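Local coordinates for protein gene activator AphA (Vibrio cholerae, PDB 1YG2) that activates virulence gene expression as a winged-helix transcription factor of the PadR-like family, probably by binding promoter DNA as a dimer, at residues His5-Val10 against Lys23-Ser28; Glu131-Tyr136 against Leu149-Leu154. All blocks are in the same frame, centred on the assembly; numbering follows the deposited sequence.

Overall arrangement
Interaction 1 joins two helices of the N-terminal winged-helix domain, and interaction 2 joins two long helices of the C-terminal half, 108-136 and 145-177, so the first closes before the second opens along the chain. Their centres are nonetheless only about 16 Å apart. The segments meet where Ser28 OG lies 3.6 Å from Glu150 OE2 in a packing contact. The residues after Phe25 touch both: Ile29 packs on Val6 and Val10, and Tyr31 touches Ile132 and Thr153. Both contacts also reach the second subunit, through Val6 and Thr9 in interaction 1 and through Leu149, Glu150, Leu152 and Thr153 in interaction 2, placing them beside the dimer interface.

Interaction 1 (His5-Val10 against Lys23-Ser28); sequences HVILTV and KEFSAS
Ile7 in helix 3-13 faces Phe25 in the last turn of helix 18-25 with their CA atoms 9.2 Å apart, and the backbones draw a little closer at Val10 and Glu24, whose CA atoms are 8.4 Å apart. At that spacing a long side chain is needed to make contact, and the Phe25 ring provides it. With CG beside its backbone N and anti to the carbonyl carbon (chi1 -79°), the ring is swung across toward helix 3-13 and its far end leads. CZ touches two aliphatic side chains at once, lying 3.6 Å from Val6 CG1 and 3.7 Å from Ile7 CG1. The neighbouring ring atoms divide between them: CE2 turns to the valine and CE1 to the isoleucine, which lies roughly at right angles to the phenylalanine. Val6 reaches the ring because CG1 stands anti to its backbone N (chi1 171°). Branched aliphatic residues suit these places, since they offer carbon to the ring at a short distance from the helix.

These helices are the first two of the winged-helix domain. Helix 37-49, probably the recognition helix by analogy with the fold, closes the same core, with Val40 against Phe25 and Glu43 and Met47 against Ile7. Ile29 of the following loop packs on Val6, Val10 and Glu24.

One turn on from Val6, Val10 CG1 approaches Glu24 CG at 4.3 Å, so the glutamate contributes its methylene group to the apolar contact. On helix 3-13, Thr9 OG1 donates to His5 O at 2.7 Å; Thr9 N reaches that same oxygen from the opposite face of the carbonyl plane, and two bonds therefore grip it. At the end of helix 18-25, Ser26 OG bonds to Lys23 O, lying above the carbonyl plane.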
loop_
_atom_site.group_PDB
_atom_site.type_symbol
_atom_site.label_atom_id
_atom_site.label_comp_id
_atom_site.label_asym_id
_atom_site.label_seq_id
_atom_site.Cartn_x
_atom_site.Cartn_y
_atom_site.Cartn_z
ATOM N N HIS A 5 -4.905 -7.478 -17.146
ATOM C CA HIS A 5 -6.318 -7.149 -16.962
ATOM C C HIS A 5 -6.525 -5.648 -17.130
ATOM O O HIS A 5 -7.564 -5.197 -17.608
ATOM C CB HIS A 5 -6.811 -7.603 -15.591
ATOM C CG HIS A 5 -6.537 -9.041 -15.312
ATOM N ND1 HIS A 5 -5.472 -9.459 -14.537
ATOM C CD2 HIS A 5 -7.124 -10.168 -15.782
ATOM C CE1 HIS A 5 -5.414 -10.776 -14.548
ATOM N NE2 HIS A 5 -6.407 -11.233 -15.298
ATOM N N VAL A 6 -5.524 -4.877 -16.738
ATOM C CA VAL A 6 -5.601 -3.432 -16.878
ATOM C C VAL A 6 -5.664 -3.124 -18.372
ATOM O O VAL A 6 -6.396 -2.240 -18.800
ATOM C CB VAL A 6 -4.376 -2.759 -16.237
ATOM C CG1 VAL A 6 -4.352 -1.263 -16.581
ATOM C CG2 VAL A 6 -4.427 -2.966 -14.716
ATOM N N ILE A 7 -4.913 -3.886 -19.164
ATOM C CA ILE A 7 -4.891 -3.717 -20.614
ATOM C C ILE A 7 -6.179 -4.257 -21.241
ATOM O O ILE A 7 -6.746 -3.637 -22.146
ATOM C CB ILE A 7 -3.685 -4.440 -21.218
ATOM C CG1 ILE A 7 -2.397 -3.812 -20.681
ATOM C CG2 ILE A 7 -3.733 -4.364 -22.731
ATOM C CD1 ILE A 7 -1.150 -4.627 -20.988
ATOM N N LEU A 8 -6.653 -5.401 -20.765
ATOM C CA LEU A 8 -7.888 -5.960 -21.306
ATOM C C LEU A 8 -9.057 -4.995 -21.106
ATOM O O LEU A 8 -9.947 -4.886 -21.954
ATOM C CB LEU A 8 -8.199 -7.306 -20.642
ATOM C CG LEU A 8 -7.286 -8.487 -21.022
ATOM C CD1 LEU A 8 -7.753 -9.770 -20.349
ATOM C CD2 LEU A 8 -7.328 -8.681 -22.519
ATOM N N THR A 9 -9.056 -4.294 -19.978
ATOM C CA THR A 9 -10.121 -3.341 -19.668
ATOM C C THR A 9 -10.203 -2.275 -20.750
ATOM O O THR A 9 -11.283 -1.922 -21.222
ATOM C CB THR A 9 -9.863 -2.644 -18.324
ATOM O OG1 THR A 9 -9.729 -3.633 -17.298
ATOM C CG2 THR A 9 -11.014 -1.697 -17.983
ATOM N N VAL A 10 -9.053 -1.756 -21.145
ATOM C CA VAL A 10 -9.025 -0.744 -22.183
ATOM C C VAL A 10 -9.704 -1.291 -23.436
ATOM O O VAL A 10 -10.629 -0.687 -23.971
ATOM C CB VAL A 10 -7.574 -0.362 -22.537
ATOM C CG1 VAL A 10 -7.562 0.638 -23.685
ATOM C CG2 VAL A 10 -6.876 0.208 -21.323
ATOM N N LYS A 23 -0.737 5.370 -24.412
ATOM C CA LYS A 23 -1.115 6.739 -24.082
ATOM C C LYS A 23 -1.986 6.751 -22.826
ATOM O O LYS A 23 -2.012 7.736 -22.088
ATOM C CB LYS A 23 -1.861 7.375 -25.243
ATOM N N GLU A 24 -2.708 5.657 -22.598
ATOM C CA GLU A 24 -3.564 5.541 -21.426
ATOM C C GLU A 24 -2.701 5.428 -20.177
ATOM O O GLU A 24 -2.977 6.074 -19.166
ATOM C CB GLU A 24 -4.460 4.301 -21.524
ATOM C CG GLU A 24 -5.484 4.317 -22.652
ATOM C CD GLU A 24 -6.442 5.484 -22.554
ATOM O OE1 GLU A 24 -6.886 5.800 -21.428
ATOM O OE2 GLU A 24 -6.760 6.080 -23.603
ATOM N N PHE A 25 -1.655 4.608 -20.258
ATOM C CA PHE A 25 -0.754 4.393 -19.133
ATOM C C PHE A 25 0.039 5.634 -18.723
ATOM O O PHE A 25 0.495 5.734 -17.582
ATOM C CB PHE A 25 0.203 3.225 -19.418
ATOM C CG PHE A 25 -0.420 1.858 -19.226
ATOM C CD1 PHE A 25 -1.168 1.263 -20.233
ATOM C CD2 PHE A 25 -0.281 1.183 -18.019
ATOM C CE1 PHE A 25 -1.767 0.002 -20.045
ATOM C CE2 PHE A 25 -0.877 -0.077 -17.820
ATOM C CZ PHE A 25 -1.622 -0.662 -18.837
ATOM N N SER A 26 0.218 6.577 -19.641
ATOM C CA SER A 26 0.930 7.801 -19.293
ATOM C C SER A 26 -0.119 8.862 -18.974
ATOM O O SER A 26 0.213 10.014 -18.711
ATOM C CB SER A 26 1.835 8.263 -20.440
ATOM O OG SER A 26 1.088 8.567 -21.603
ATOM N N ALA A 27 -1.390 8.456 -18.998
ATOM C CA ALA A 27 -2.496 9.355 -18.685
ATOM C C ALA A 27 -3.316 8.836 -17.490
ATOM O O ALA A 27 -2.750 8.498 -16.444
ATOM C CB ALA A 27 -3.394 9.546 -19.906
ATOM N N SER A 28 -4.636 8.756 -17.650
ATOM C CA SER A 28 -5.524 8.320 -16.574
ATOM C C SER A 28 -5.153 7.002 -15.893
ATOM O O SER A 28 -5.300 6.871 -14.677
ATOM C CB SER A 28 -6.970 8.232 -17.076
ATOM O OG SER A 28 -7.143 7.158 -17.990
#

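Interaction 2 (Glu131-Tyr136 against Leu149-Leu154); sequences EIEAAY and LERLTL
An antiparallel helical hairpin in the C-terminal half brings Ile132 and Glu133 of helix 108-136 against Leu154 and Arg151 of helix 145-177. The two short segments approach to 10.8 Å between axes, with their directions 161° apart. The apolar part of the contact centres on one methyl group: Leu154 CD2 lies 3.8 Å from Ile132 CG2 and 3.9 Å from Glu133 CB. Leu154 delivers it by setting CG anti to the backbone N (chi1 173°). A leucine is long enough to carry its methyl across to the facing helix, while the beta-branched Ile132 presents its methyl close to its own backbone.

Beyond this methyl contact the side chains turn polar. The Glu133 and Arg151 chains are both extended and cross at a slant, their flat ends turned 45° apart. Glu133 OE2 stays 4.0 Å from Arg151 NE and well out of the guanidinium plane, so the two probably attract through charge alone and do not form a salt bridge with each other. The salt bridge of Glu133 is to Arg155, one turn further along helix 145-177. Water 1 links the two groups: it accepts from Arg151 NE at 2.8 Å, in plane at the guanidinium edge, and donates to Glu133 OE2, though the 2.5 Å separation is short enough to be doubtful. Arg151 NE makes a further, weak bond to Tyr137 O.

The second subunit packs on helix 145-177, where Leu152 O accepts a hydrogen bond from Trp167 NE1 of that subunit. Within the helix, Glu150 O is held by two donors, Leu154 N and the hydroxyl of Thr153, whose OG1 lies 2.6 Å from it.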
loop_
_atom_site.group_PDB
_atom_site.type_symbol
_atom_site.label_atom_id
_atom_site.label_comp_id
_atom_site.label_asym_id
_atom_site.label_seq_id
_atom_site.Cartn_x
_atom_site.Cartn_y
_atom_site.Cartn_z
ATOM N N GLU A 131 -4.357 19.699 -9.154
ATOM C CA GLU A 131 -4.384 20.534 -10.350
ATOM C C GLU A 131 -5.173 19.823 -11.429
ATOM O O GLU A 131 -6.008 20.424 -12.111
ATOM C CB GLU A 131 -2.968 20.792 -10.866
ATOM C CG GLU A 131 -2.192 21.819 -10.059
ATOM C CD GLU A 131 -0.828 22.148 -10.663
ATOM O OE1 GLU A 131 -0.761 22.389 -11.894
ATOM O OE2 GLU A 131 0.170 22.176 -9.903
ATOM N N ILE A 132 -4.898 18.535 -11.585
ATOM C CA ILE A 132 -5.581 17.743 -12.592
ATOM C C ILE A 132 -7.066 17.636 -12.308
ATOM O O ILE A 132 -7.871 17.782 -13.216
ATOM C CB ILE A 132 -4.980 16.334 -12.681
ATOM C CG1 ILE A 132 -3.558 16.431 -13.236
ATOM C CG2 ILE A 132 -5.861 15.441 -13.554
ATOM C CD1 ILE A 132 -2.739 15.182 -13.038
ATOM N N GLU A 133 -7.432 17.398 -11.050
ATOM C CA GLU A 133 -8.843 17.270 -10.693
ATOM C C GLU A 133 -9.637 18.546 -10.992
ATOM O O GLU A 133 -10.707 18.491 -11.595
ATOM C CB GLU A 133 -8.997 16.904 -9.211
ATOM C CG GLU A 133 -10.454 16.813 -8.755
ATOM C CD GLU A 133 -10.606 16.409 -7.291
ATOM O OE1 GLU A 133 -9.737 16.772 -6.472
ATOM O OE2 GLU A 133 -11.609 15.746 -6.950
ATOM N N ALA A 134 -9.110 19.694 -10.578
ATOM C CA ALA A 134 -9.797 20.962 -10.816
ATOM C C ALA A 134 -9.970 21.230 -12.309
ATOM O O ALA A 134 -11.008 21.724 -12.752
ATOM C CB ALA A 134 -9.020 22.103 -10.166
ATOM N N ALA A 135 -8.954 20.874 -13.085
ATOM C CA ALA A 135 -8.959 21.101 -14.522
ATOM C C ALA A 135 -9.836 20.183 -15.371
ATOM O O ALA A 135 -10.423 20.637 -16.353
ATOM C CB ALA A 135 -7.529 21.067 -15.042
ATOM N N TYR A 136 -9.938 18.907 -15.014
ATOM C CA TYR A 136 -10.742 17.990 -15.812
ATOM C C TYR A 136 -11.794 17.202 -15.055
ATOM O O TYR A 136 -12.672 16.611 -15.674
ATOM C CB TYR A 136 -9.841 16.987 -16.547
ATOM C CG TYR A 136 -8.702 17.622 -17.299
ATOM C CD1 TYR A 136 -7.540 18.005 -16.639
ATOM C CD2 TYR A 136 -8.816 17.906 -18.654
ATOM C CE1 TYR A 136 -6.516 18.663 -17.309
ATOM C CE2 TYR A 136 -7.798 18.570 -19.339
ATOM C CZ TYR A 136 -6.656 18.946 -18.659
ATOM O OH TYR A 136 -5.661 19.624 -19.321
ATOM N N LEU A 149 -15.294 7.593 -13.333
ATOM C CA LEU A 149 -14.465 6.481 -12.892
ATOM C C LEU A 149 -13.001 6.937 -12.785
ATOM O O LEU A 149 -12.345 6.692 -11.769
ATOM C CB LEU A 149 -14.581 5.315 -13.878
ATOM C CG LEU A 149 -15.946 4.618 -13.958
ATOM C CD1 LEU A 149 -15.853 3.435 -14.917
ATOM C CD2 LEU A 149 -16.374 4.147 -12.572
ATOM N N GLU A 150 -12.500 7.598 -13.831
ATOM C CA GLU A 150 -11.124 8.097 -13.835
ATOM C C GLU A 150 -10.940 9.011 -12.633
ATOM O O GLU A 150 -9.949 8.921 -11.900
ATOM C CB GLU A 150 -10.842 8.903 -15.106
ATOM C CG GLU A 150 -11.070 8.154 -16.406
ATOM C CD GLU A 150 -10.804 9.026 -17.622
ATOM O OE1 GLU A 150 -10.958 10.266 -17.520
ATOM O OE2 GLU A 150 -10.455 8.476 -18.686
ATOM N N ARG A 151 -11.917 9.892 -12.445
ATOM C CA ARG A 151 -11.903 10.836 -11.346
ATOM C C ARG A 151 -11.724 10.099 -10.027
ATOM O O ARG A 151 -10.920 10.490 -9.187
ATOM C CB ARG A 151 -13.213 11.639 -11.318
ATOM C CG ARG A 151 -13.318 12.582 -10.120
ATOM C CD ARG A 151 -14.609 13.395 -10.107
ATOM N NE ARG A 151 -14.772 14.096 -8.831
ATOM C CZ ARG A 151 -15.343 13.568 -7.756
ATOM N NH1 ARG A 151 -15.825 12.331 -7.801
ATOM N NH2 ARG A 151 -15.402 14.263 -6.626
ATOM N N LEU A 152 -12.469 9.018 -9.844
ATOM C CA LEU A 152 -12.358 8.259 -8.604
ATOM C C LEU A 152 -10.967 7.636 -8.418
ATOM O O LEU A 152 -10.434 7.640 -7.311
ATOM C CB LEU A 152 -13.453 7.189 -8.553
ATOM C CG LEU A 152 -14.872 7.740 -8.358
ATOM C CD1 LEU A 152 -15.897 6.643 -8.607
ATOM C CD2 LEU A 152 -15.019 8.309 -6.947
ATOM N N THR A 153 -10.367 7.109 -9.485
ATOM C CA THR A 153 -9.039 6.525 -9.338
ATOM C C THR A 153 -8.055 7.630 -8.977
ATOM O O THR A 153 -7.138 7.416 -8.187
ATOM C CB THR A 153 -8.559 5.827 -10.615
ATOM O OG1 THR A 153 -8.480 6.779 -11.676
ATOM C CG2 THR A 153 -9.507 4.692 -10.986
ATOM N N LEU A 154 -8.250 8.814 -9.554
ATOM C CA LEU A 154 -7.375 9.943 -9.244
ATOM C C LEU A 154 -7.547 10.287 -7.761
ATOM O O LEU A 154 -6.571 10.472 -7.032
ATOM C CB LEU A 154 -7.738 11.174 -10.105
ATOM C CG LEU A 154 -7.012 12.483 -9.754
ATOM C CD1 LEU A 154 -5.522 12.279 -9.861
ATOM C CD2 LEU A 154 -7.441 13.603 -10.684
HETATM O O HOH W 1 -13.758 16.539 -7.949
#